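Local structure of Dbv8 protein (Nonomuraea, 4MFZ) at residues L55-E60 against A80-P85; P211-H216 against H247-A252; D260-E265 against R327-R332. The protein probably transfers long acyl chains, such as decanoyl from decanoyl-CoA, to an amino group of a glycopeptide antibiotic, as a GNAT-family N-acyltransferase. All coordinates share one frame; numbering follows the deposited sequence.

Contact 1 of 3, residues L55-E60 against A80-P85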
loop_
_atom_site.group_PDB
_atom_site.type_symbol
_atom_site.label_atom_id
_atom_site.label_comp_id
_atom_site.label_asym_id
_atom_site.label_seq_id
_atom_site.Cartn_x
_atom_site.Cartn_y
_atom_site.Cartn_z
ATOM N N LEU A 55 17.346 -4.660 -12.694
ATOM C CA LEU A 55 17.070 -3.441 -11.940
ATOM C C LEU A 55 17.710 -2.249 -12.677
ATOM O O LEU A 55 18.847 -2.353 -13.107
ATOM C CB LEU A 55 17.653 -3.543 -10.527
ATOM C CG LEU A 55 17.049 -4.618 -9.607
ATOM C CD1 LEU A 55 17.864 -4.747 -8.328
ATOM C CD2 LEU A 55 15.572 -4.343 -9.301
ATOM N N PRO A 56 16.997 -1.108 -12.791
ATOM C CA PRO A 56 17.627 0.114 -13.326
ATOM C C PRO A 56 18.804 0.559 -12.444
ATOM O O PRO A 56 18.864 0.226 -11.250
ATOM C CB PRO A 56 16.489 1.149 -13.275
ATOM C CG PRO A 56 15.621 0.676 -12.139
ATOM C CD PRO A 56 15.660 -0.838 -12.222
ATOM N N GLN A 57 19.738 1.300 -13.022
ATOM C CA GLN A 57 20.966 1.672 -12.316
ATOM C C GLN A 57 21.248 3.148 -12.578
ATOM O O GLN A 57 20.745 3.698 -13.549
ATOM C CB GLN A 57 22.148 0.856 -12.854
ATOM C CG GLN A 57 21.938 -0.660 -12.892
ATOM C CD GLN A 57 22.414 -1.347 -11.625
ATOM O OE1 GLN A 57 23.079 -0.736 -10.778
ATOM N NE2 GLN A 57 22.085 -2.632 -11.492
ATOM N N GLY A 58 22.068 3.768 -11.734
ATOM C CA GLY A 58 22.574 5.114 -12.014
ATOM C C GLY A 58 21.441 6.089 -12.273
ATOM O O GLY A 58 20.457 6.124 -11.513
ATOM N N ASP A 59 21.549 6.839 -13.360
ATOM C CA ASP A 59 20.561 7.870 -13.691
ATOM C C ASP A 59 19.225 7.356 -14.276
ATOM O O ASP A 59 18.213 8.063 -14.244
ATOM C CB ASP A 59 21.187 8.916 -14.627
ATOM C CG ASP A 59 22.272 9.740 -13.945
ATOM O OD1 ASP A 59 22.168 10.004 -12.724
ATOM O OD2 ASP A 59 23.240 10.120 -14.630
ATOM N N GLU A 60 19.233 6.147 -14.842
ATOM C CA GLU A 60 17.996 5.508 -15.257
ATOM C C GLU A 60 17.152 5.283 -13.990
ATOM O O GLU A 60 15.973 5.613 -13.968
ATOM C CB GLU A 60 18.289 4.183 -15.974
ATOM C CG GLU A 60 17.134 3.654 -16.819
ATOM C CD GLU A 60 17.243 2.169 -17.136
ATOM O OE1 GLU A 60 18.383 1.637 -17.231
ATOM O OE2 GLU A 60 16.182 1.524 -17.287
ATOM N N ALA A 80 22.275 3.920 -4.558
ATOM C CA ALA A 80 23.557 3.415 -4.014
ATOM C C ALA A 80 23.503 1.948 -3.573
ATOM O O ALA A 80 24.501 1.224 -3.680
ATOM C CB ALA A 80 24.010 4.260 -2.830
ATOM N N ALA A 81 22.363 1.522 -3.040
ATOM C CA ALA A 81 22.260 0.199 -2.456
ATOM C C ALA A 81 21.829 -0.888 -3.427
ATOM O O ALA A 81 21.776 -2.039 -3.032
ATOM C CB ALA A 81 21.329 0.227 -1.257
ATOM N N THR A 82 21.507 -0.534 -4.676
ATOM C CA THR A 82 20.946 -1.488 -5.629
ATOM C C THR A 82 21.721 -2.815 -5.547
ATOM O O THR A 82 22.899 -2.823 -5.801
ATOM C CB THR A 82 20.995 -0.925 -7.067
ATOM O OG1 THR A 82 20.317 0.344 -7.117
ATOM C CG2 THR A 82 20.344 -1.876 -8.057
ATOM N N PRO A 83 21.056 -3.934 -5.183
ATOM C CA PRO A 83 21.796 -5.208 -5.041
ATOM C C PRO A 83 22.192 -5.797 -6.406
ATOM O O PRO A 83 21.622 -5.401 -7.429
ATOM C CB PRO A 83 20.766 -6.129 -4.362
ATOM C CG PRO A 83 19.444 -5.634 -4.879
ATOM C CD PRO A 83 19.594 -4.127 -5.034
ATOM N N GLY A 84 23.147 -6.724 -6.429
ATOM C CA GLY A 84 23.430 -7.508 -7.645
ATOM C C GLY A 84 23.634 -8.995 -7.322
ATOM O O GLY A 84 23.777 -9.339 -6.147
ATOM N N PRO A 85 23.686 -9.881 -8.361
ATOM C CA PRO A 85 23.834 -11.329 -8.093
ATOM C C PRO A 85 25.144 -11.712 -7.367
ATOM O O PRO A 85 25.117 -12.546 -6.459
ATOM C CB PRO A 85 23.757 -11.977 -9.500
ATOM C CG PRO A 85 24.056 -10.892 -10.467
ATOM C CD PRO A 85 23.586 -9.598 -9.810
HETATM O O HOH W 1 17.567 0.335 -8.648
HETATM O O HOH W 2 21.713 -5.072 -10.137
#
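Thr82 sets its methyl group against Leu55 and Gln57, and this small patch joins the loop ahead of helix 58-67 to the loop that follows helix 72-81. OG1 lies beside the backbone N of Thr82 (chi1 -56°), which leaves CG2 anti to that N and facing segment 55-60. CG2 lies 3.8 Å from Leu55 CD1, the two side chains running antiparallel where they touch. The same CD1 also meets the ring of Pro83 at about a right angle, 3.8 Å from its CD, so one leucine branch fills the angle between threonine methyl and proline ring. Gln57 closes the exposed margin: its chain bends at chi2 (-92°) and lays the amide beside the methyl, NE2 3.9 Å from Thr82 CG2.

No direct hydrogen bond crosses between the segments; water does that work. One molecule donates both to Pro56 O and, at 3.1 Å, to Thr82 OG1, while a second donates to Pro83 O at 2.7 Å and accepts a weak bond from Gln57 NE2. Threonine suits its place because it offers a methyl to the leucine and a hydroxyl that also bonds to the backbone oxygens of Val79 and Ile78 in the preceding helix 72-81. Proline gives Leu55 a rigid apolar surface.

The patch belongs to the helical N-terminal half, where helix 89-104 receives Leu55 through Trp92 and Leu95, and helix 130-148 packs Ala137 on Leu55 and Tyr133 on Pro83.

Contact 2 of 3, residues P211-H216 against H247-A252. With MFK (decanoyl-CoA), chain B.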
loop_
_atom_site.group_PDB
_atom_site.type_symbol
_atom_site.label_atom_id
_atom_site.label_comp_id
_atom_site.label_asym_id
_atom_site.label_seq_id
_atom_site.Cartn_x
_atom_site.Cartn_y
_atom_site.Cartn_z
ATOM N N PRO A 211 -17.605 -10.700 -5.763
ATOM C CA PRO A 211 -16.666 -9.614 -6.079
ATOM C C PRO A 211 -17.014 -8.301 -5.351
ATOM O O PRO A 211 -18.198 -7.965 -5.187
ATOM C CB PRO A 211 -16.806 -9.458 -7.595
ATOM C CG PRO A 211 -18.112 -10.125 -7.953
ATOM C CD PRO A 211 -18.247 -11.253 -6.972
ATOM N N VAL A 212 -15.991 -7.585 -4.880
ATOM C CA VAL A 212 -16.186 -6.280 -4.227
ATOM C C VAL A 212 -14.980 -5.361 -4.514
ATOM O O VAL A 212 -13.885 -5.857 -4.803
ATOM C CB VAL A 212 -16.462 -6.451 -2.701
ATOM C CG1 VAL A 212 -15.248 -6.961 -1.922
ATOM C CG2 VAL A 212 -16.999 -5.167 -2.089
ATOM N N LEU A 213 -15.172 -4.040 -4.459
ATOM C CA LEU A 213 -14.052 -3.111 -4.594
ATOM C C LEU A 213 -13.597 -2.651 -3.224
ATOM O O LEU A 213 -14.397 -2.108 -2.469
ATOM C CB LEU A 213 -14.420 -1.878 -5.432
ATOM C CG LEU A 213 -14.695 -1.971 -6.941
ATOM C CD1 LEU A 213 -14.803 -0.553 -7.477
ATOM C CD2 LEU A 213 -13.630 -2.751 -7.698
ATOM N N GLY A 214 -12.333 -2.868 -2.878
ATOM C CA GLY A 214 -11.805 -2.278 -1.653
ATOM C C GLY A 214 -11.490 -0.826 -1.992
ATOM O O GLY A 214 -10.849 -0.571 -2.999
ATOM N N LEU A 215 -11.982 0.120 -1.200
ATOM C CA LEU A 215 -11.750 1.535 -1.481
ATOM C C LEU A 215 -10.750 2.045 -0.469
ATOM O O LEU A 215 -10.892 1.741 0.700
ATOM C CB LEU A 215 -13.069 2.346 -1.438
ATOM C CG LEU A 215 -13.022 3.797 -1.953
ATOM C CD1 LEU A 215 -14.277 4.196 -2.708
ATOM C CD2 LEU A 215 -12.753 4.766 -0.812
ATOM N N HIS A 216 -9.712 2.766 -0.929
ATOM C CA HIS A 216 -8.665 3.322 -0.056
ATOM C C HIS A 216 -8.371 4.771 -0.401
ATOM O O HIS A 216 -8.314 5.143 -1.594
ATOM C CB HIS A 216 -7.388 2.489 -0.122
ATOM C CG HIS A 216 -7.571 1.066 0.372
ATOM N ND1 HIS A 216 -7.042 0.622 1.534
ATOM C CD2 HIS A 216 -8.304 -0.011 -0.162
ATOM C CE1 HIS A 216 -7.384 -0.682 1.724
ATOM N NE2 HIS A 216 -8.167 -1.064 0.686
ATOM N N HIS A 247 -14.673 -9.313 -13.311
ATOM C CA HIS A 247 -14.764 -9.109 -11.864
ATOM C C HIS A 247 -16.186 -8.894 -11.458
ATOM O O HIS A 247 -16.734 -9.695 -10.719
ATOM C CB HIS A 247 -13.847 -7.978 -11.401
ATOM C CG HIS A 247 -13.792 -7.807 -9.897
ATOM N ND1 HIS A 247 -13.198 -8.707 -9.079
ATOM C CD2 HIS A 247 -14.258 -6.784 -9.079
ATOM C CE1 HIS A 247 -13.301 -8.283 -7.799
ATOM N NE2 HIS A 247 -13.951 -7.110 -7.804
ATOM N N GLY A 248 -16.789 -7.808 -11.939
ATOM C CA GLY A 248 -18.230 -7.519 -11.751
ATOM C C GLY A 248 -18.718 -6.933 -10.424
ATOM O O GLY A 248 -19.867 -7.164 -10.043
ATOM N N ALA A 249 -17.876 -6.176 -9.711
ATOM C CA ALA A 249 -18.287 -5.661 -8.399
ATOM C C ALA A 249 -19.382 -4.581 -8.517
ATOM O O ALA A 249 -19.370 -3.777 -9.434
ATOM C CB ALA A 249 -17.079 -5.139 -7.628
ATOM N N ARG A 250 -20.330 -4.587 -7.582
ATOM C CA ARG A 250 -21.361 -3.551 -7.523
ATOM C C ARG A 250 -21.264 -2.706 -6.259
ATOM O O ARG A 250 -21.765 -1.580 -6.235
ATOM C CB ARG A 250 -22.772 -4.152 -7.655
ATOM C CG ARG A 250 -22.998 -5.008 -8.907
ATOM C CD ARG A 250 -22.654 -4.288 -10.215
ATOM N NE ARG A 250 -23.753 -3.696 -11.008
ATOM C CZ ARG A 250 -25.060 -3.664 -10.705
ATOM N NH1 ARG A 250 -25.543 -4.184 -9.578
ATOM N NH2 ARG A 250 -25.907 -3.085 -11.551
ATOM N N ALA A 251 -20.635 -3.254 -5.219
ATOM C CA ALA A 251 -20.388 -2.522 -3.970
ATOM C C ALA A 251 -18.895 -2.167 -3.719
ATOM O O ALA A 251 -17.972 -2.708 -4.356
ATOM C CB ALA A 251 -21.004 -3.267 -2.766
ATOM N N ALA A 252 -18.666 -1.250 -2.796
ATOM C CA ALA A 252 -17.308 -0.977 -2.315
ATOM C C ALA A 252 -17.291 -1.073 -0.788
ATOM O O ALA A 252 -18.297 -0.797 -0.140
ATOM C CB ALA A 252 -16.820 0.390 -2.806
HETATM C CCG MFK B . -15.180 10.396 3.748
HETATM C CCF MFK B . -16.053 9.354 3.050
HETATM C CCE MFK B . -15.227 8.118 2.766
HETATM C CCD MFK B . -15.171 7.285 4.023
HETATM C CCC MFK B . -14.859 5.856 3.626
HETATM C CCB MFK B . -13.523 5.443 4.194
HETATM C CCA MFK B . -13.425 3.933 4.076
HETATM C CBZ MFK B . -12.303 3.610 3.102
HETATM C CAK MFK B . -11.157 2.956 3.850
HETATM C CAJ MFK B . -9.906 3.841 3.761
HETATM O OAL MFK B . -9.654 4.522 2.762
HETATM S SAI MFK B . -8.889 3.754 5.185
HETATM C CAH MFK B . -7.561 4.974 4.804
HETATM C CAG MFK B . -8.046 6.423 4.914
HETATM N NAF MFK B . -6.921 7.277 4.496
HETATM C CAE MFK B . -6.362 8.199 5.301
HETATM O OAM MFK B . -6.758 8.456 6.435
HETATM C CAD MFK B . -5.183 8.975 4.675
HETATM C CAC MFK B . -4.787 10.155 5.584
HETATM N NAB MFK B . -5.940 11.049 5.816
HETATM C CAA MFK B . -6.060 12.155 5.067
HETATM O OAO MFK B . -5.247 12.458 4.181
HETATM C CAN MFK B . -7.249 13.075 5.383
HETATM O OAU MFK B . -7.856 12.718 6.646
HETATM C CAP MFK B . -8.306 13.119 4.257
HETATM C CAR MFK B . -8.821 11.714 3.986
HETATM C CAS MFK B . -7.755 13.683 2.951
HETATM C CAQ MFK B . -9.470 13.996 4.709
HETATM O OAT MFK B . -8.960 15.286 4.971
HETATM P PAV MFK B . -9.839 16.623 4.774
HETATM O OAX MFK B . -10.456 16.661 3.438
HETATM O OAW MFK B . -9.007 17.780 5.215
HETATM O OAY MFK B . -10.959 16.279 5.878
HETATM P PAZ MFK B . -11.969 17.297 6.598
HETATM O OBA MFK B . -13.087 16.385 7.237
HETATM O OBB MFK B . -12.556 18.308 5.693
HETATM O "O5'" MFK B . -11.186 17.826 7.901
HETATM C "C5'" MFK B . -11.751 18.706 8.846
HETATM C "C4'" MFK B . -10.660 19.039 9.870
HETATM O "O4'" MFK B . -9.798 17.899 10.256
HETATM C "C3'" MFK B . -9.690 20.057 9.321
HETATM O "O3'" MFK B . -9.210 20.823 10.426
HETATM P PBV MFK B . -9.134 22.436 10.278
HETATM O OBW MFK B . -7.897 22.624 9.306
HETATM O OBY MFK B . -8.769 22.946 11.777
HETATM O OBX MFK B . -10.288 23.081 9.657
HETATM C "C2'" MFK B . -8.594 19.151 8.752
HETATM O "O2'" MFK B . -7.356 19.808 8.555
HETATM C "C1'" MFK B . -8.443 18.129 9.838
HETATM N N9 MFK B . -7.855 16.869 9.313
HETATM C C8 MFK B . -8.481 15.950 8.568
HETATM N N7 MFK B . -7.608 14.965 8.316
HETATM C C5 MFK B . -6.461 15.249 8.953
HETATM C C4 MFK B . -6.627 16.428 9.562
HETATM N N3 MFK B . -5.647 16.948 10.316
HETATM C C2 MFK B . -4.287 16.365 10.445
HETATM N N1 MFK B . -4.229 15.077 9.724
HETATM C C6 MFK B . -5.283 14.599 9.047
HETATM N N6 MFK B . -5.174 13.428 8.424
#
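Leu213 and Ala252 pair in parallel where strands 211-216 and 251-256 run side by side, the two strands of a beta-alpha-beta unit whose crossover is helix 226-243 in the GNAT-like C-terminal domain. Main-chain bonding is direct: Leu213 N donates to Ala251 O at 3.1 Å, nearly straight at 169°. Beside it, Ala252 CA comes 3.1 Å from Leu213 O in a CA-H...O contact. Further on, Leu213 and Leu215 both bond to the backbone of Thr253, continuing the ladder.

Apolar packing follows the pleat. Leu213 and Ala252 put their side chains on the same face of the sheet, CB to CB 4.2 Å, and Leu215 CB approaches the same methyl. Leu213 CG also rests on Ala249 CB, at 4.0 Å. Val212 points away from the partner segment, yet its CG2, anti to the backbone N, comes within 4.5 Å of Ala251 CB. Small alanines suit this place because their methyls leave room for the larger leucine and valine side chains on the faces of the sheet. Gly248 takes a positive phi in the loop leading to strand 251-256, a conformation that suits a residue without a side chain.

Ligand contacts come from Leu215 and His216: His216 CA lies 3.2 Å from the thioester oxygen OAL of decanoyl-CoA, and Leu215 O is near CBZ, a methylene of its acyl chain.

Ring contacts centre on the His247 imidazole, which Tyr109 meets edge-to-face. Pro211 CB sits over one face in a CH-pi contact, 3.7 Å from the ring centroid. At the edge, His247 NE2 donates to Val212 O over 3.3 Å; the oxygen lies in the ring plane, but the nitrogen stands above the carbonyl plane, 63° out of it.

Contact 3 of 3, residues D260-E265 against R327-R332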
loop_
_atom_site.group_PDB
_atom_site.type_symbol
_atom_site.label_atom_id
_atom_site.label_comp_id
_atom_site.label_asym_id
_atom_site.label_seq_id
_atom_site.Cartn_x
_atom_site.Cartn_y
_atom_site.Cartn_z
ATOM N N ASP A 260 -15.914 6.486 12.299
ATOM C CA ASP A 260 -16.283 6.524 13.716
ATOM C C ASP A 260 -17.295 7.642 13.964
ATOM O O ASP A 260 -16.961 8.825 13.740
ATOM C CB ASP A 260 -15.029 6.791 14.548
ATOM C CG ASP A 260 -15.267 6.684 16.057
ATOM O OD1 ASP A 260 -16.447 6.694 16.513
ATOM O OD2 ASP A 260 -14.250 6.569 16.794
ATOM N N PRO A 261 -18.516 7.291 14.440
ATOM C CA PRO A 261 -19.507 8.362 14.705
ATOM C C PRO A 261 -18.982 9.503 15.599
ATOM O O PRO A 261 -19.399 10.658 15.414
ATOM C CB PRO A 261 -20.665 7.629 15.403
ATOM C CG PRO A 261 -20.563 6.208 14.879
ATOM C CD PRO A 261 -19.092 5.939 14.612
ATOM N N GLN A 262 -18.089 9.190 16.540
ATOM C CA GLN A 262 -17.530 10.192 17.496
ATOM C C GLN A 262 -16.858 11.436 16.870
ATOM O O GLN A 262 -16.677 12.460 17.537
ATOM C CB GLN A 262 -16.507 9.522 18.423
ATOM C CG GLN A 262 -17.061 8.358 19.220
ATOM C CD GLN A 262 -16.029 7.779 20.167
ATOM O OE1 GLN A 262 -15.114 7.046 19.758
ATOM N NE2 GLN A 262 -16.160 8.116 21.437
ATOM N N LEU A 263 -16.458 11.332 15.608
ATOM C CA LEU A 263 -15.814 12.436 14.920
ATOM C C LEU A 263 -16.768 13.619 14.835
ATOM O O LEU A 263 -16.321 14.771 14.827
ATOM C CB LEU A 263 -15.328 12.027 13.524
ATOM C CG LEU A 263 -14.098 11.117 13.414
ATOM C CD1 LEU A 263 -13.814 10.700 11.961
ATOM C CD2 LEU A 263 -12.857 11.769 14.023
ATOM N N ALA A 264 -18.077 13.333 14.809
ATOM C CA ALA A 264 -19.113 14.384 14.747
ATOM C C ALA A 264 -19.140 15.242 16.011
ATOM O O ALA A 264 -19.708 16.336 16.008
ATOM C CB ALA A 264 -20.501 13.789 14.468
ATOM N N GLU A 265 -18.512 14.750 17.080
ATOM C CA GLU A 265 -18.433 15.481 18.342
ATOM C C GLU A 265 -17.419 16.636 18.255
ATOM O O GLU A 265 -17.502 17.629 19.003
ATOM C CB GLU A 265 -18.035 14.523 19.469
ATOM C CG GLU A 265 -18.817 14.725 20.760
ATOM C CD GLU A 265 -18.094 14.231 22.008
ATOM O OE1 GLU A 265 -17.742 13.035 22.088
ATOM O OE2 GLU A 265 -17.902 15.052 22.930
ATOM N N ARG A 327 -10.754 8.693 27.022
ATOM C CA ARG A 327 -11.755 8.165 26.069
ATOM C C ARG A 327 -11.102 7.454 24.875
ATOM O O ARG A 327 -9.894 7.537 24.706
ATOM C CB ARG A 327 -12.680 9.288 25.603
ATOM C CG ARG A 327 -13.503 9.863 26.738
ATOM C CD ARG A 327 -14.326 11.066 26.307
ATOM N NE ARG A 327 -15.396 10.679 25.390
ATOM C CZ ARG A 327 -16.153 11.543 24.710
ATOM N NH1 ARG A 327 -15.967 12.855 24.834
ATOM N NH2 ARG A 327 -17.097 11.088 23.896
ATOM N N HIS A 328 -11.893 6.770 24.053
ATOM C CA HIS A 328 -11.336 5.930 22.964
ATOM C C HIS A 328 -11.900 6.118 21.587
ATOM O O HIS A 328 -13.065 6.453 21.427
ATOM C CB HIS A 328 -11.374 4.448 23.350
ATOM C CG HIS A 328 -10.486 4.126 24.524
ATOM N ND1 HIS A 328 -10.949 4.082 25.792
ATOM C CD2 HIS A 328 -9.106 3.899 24.596
ATOM C CE1 HIS A 328 -9.921 3.809 26.636
ATOM N NE2 HIS A 328 -8.792 3.704 25.899
ATOM N N TRP A 329 -11.057 5.860 20.585
ATOM C CA TRP A 329 -11.452 5.901 19.178
ATOM C C TRP A 329 -11.730 4.537 18.627
ATOM O O TRP A 329 -11.067 3.570 18.997
ATOM C CB TRP A 329 -10.344 6.548 18.367
ATOM C CG TRP A 329 -10.144 7.988 18.750
ATOM C CD1 TRP A 329 -9.140 8.524 19.560
ATOM C CD2 TRP A 329 -10.997 9.117 18.380
ATOM N NE1 TRP A 329 -9.302 9.891 19.697
ATOM C CE2 TRP A 329 -10.401 10.308 19.008
ATOM C CE3 TRP A 329 -12.147 9.260 17.604
ATOM C CZ2 TRP A 329 -10.949 11.578 18.849
ATOM C CZ3 TRP A 329 -12.694 10.544 17.457
ATOM C CH2 TRP A 329 -12.101 11.679 18.058
ATOM N N TYR A 330 -12.698 4.456 17.710
ATOM C CA TYR A 330 -13.032 3.192 17.019
ATOM C C TYR A 330 -12.909 3.273 15.495
ATOM O O TYR A 330 -13.106 4.326 14.901
ATOM C CB TYR A 330 -14.432 2.694 17.443
ATOM C CG TYR A 330 -14.489 2.516 18.934
ATOM C CD1 TYR A 330 -14.073 1.319 19.524
ATOM C CD2 TYR A 330 -14.885 3.567 19.768
ATOM C CE1 TYR A 330 -14.078 1.157 20.902
ATOM C CE2 TYR A 330 -14.890 3.417 21.142
ATOM C CZ TYR A 330 -14.483 2.214 21.701
ATOM O OH TYR A 330 -14.487 2.060 23.067
ATOM N N GLN A 331 -12.545 2.155 14.876
ATOM C CA GLN A 331 -12.670 1.969 13.444
ATOM C C GLN A 331 -14.036 1.381 13.161
ATOM O O GLN A 331 -14.533 0.565 13.951
ATOM C CB GLN A 331 -11.651 0.956 12.975
ATOM C CG GLN A 331 -10.219 1.441 13.016
ATOM C CD GLN A 331 -9.322 0.476 12.293
ATOM O OE1 GLN A 331 -8.839 0.746 11.195
ATOM N NE2 GLN A 331 -9.134 -0.683 12.885
ATOM N N ARG A 332 -14.647 1.763 12.044
ATOM C CA ARG A 332 -15.878 1.090 11.605
ATOM C C ARG A 332 -15.720 0.590 10.183
ATOM O O ARG A 332 -14.964 1.171 9.394
ATOM C CB ARG A 332 -17.131 1.986 11.723
ATOM C CG ARG A 332 -17.241 2.793 13.013
ATOM C CD ARG A 332 -17.765 1.988 14.194
ATOM N NE ARG A 332 -19.217 2.059 14.222
ATOM C CZ ARG A 332 -20.001 1.120 13.728
ATOM N NH1 ARG A 332 -19.461 0.054 13.207
ATOM N NH2 ARG A 332 -21.312 1.243 13.759
#
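Asp260 reaches across to the backbone of Tyr330, joining an Asx turn at the start of segment 260-265 to strand 330-337 of the GNAT-like domain. Its CG is anti to the backbone N (chi1 -173°), which carries the carboxylate over to the strand, where the two oxygens take different partners. OD2 accepts from Tyr330 N at 2.8 Å in a nearly straight bond of 169°, while OD1 accepts from Gln262 N at 3.0 Å and makes the turn. Both donors stand well out of the carboxylate plane, Gln262 N on one side and Tyr330 N on the other. Aspartate suits this place because its short chain lets one carboxylate hold a turn and a strand together; OD2 also lies at the edge of the Trp329 indole.

The aromatic side of the contact is built on Trp329. The Leu263 side chain runs at about a right angle to that of Trp329, CD2 3.6 Å from Trp329 CZ3. Gln262 CB adds a further carbon beside the same ring atom. The indole is held elsewhere by helix 314-324, through Leu323 and a weak bond from NE1 to Val319 O. Leu263 also touches Leu315 of that helix and Ile273 of helix 272-277. Leucine suits this buried place because its branched apolar end packs on the indole; its side chain is about 7 Å from bound decanoyl-CoA.

Further along the strand, Arg332 bends at chi2 and chi3 and runs at about a right angle to Pro261, whose CD lies at the guanidinium edge, near its plane, 3.9 Å from Arg332 NE. Arg332 NH1 then bonds to Leu283 O.

At the far end Glu265 and Arg327 approach from opposite directions, carboxylate and guanidinium 28° from coplanar. Glu265 OE1 uses its syn lone pair to accept from Arg327 NH2 at 2.7 Å, a salt bridge.

In the fold
From the N terminus the chain first closes contact 1, a short loop of mostly helix that brings segments 55-60 and 80-85 together inside the helical N-terminal half. Contact 2 closes a longer loop through helix 226-243 and contact 3 the longest, spanning 61 residues that include helices 272-277, 291-299 and 314-324. The three loops follow in series; none nests in or crosses another. Contact 1 lies on the opposite side of the chain's centre from the other two, about 37 and 46 Å away, centre to centre. Contacts 2 and 3, about 25 Å apart, centre to centre, both reach one mixed sheet, in which strands 251-256 and 330-337 are neighbours.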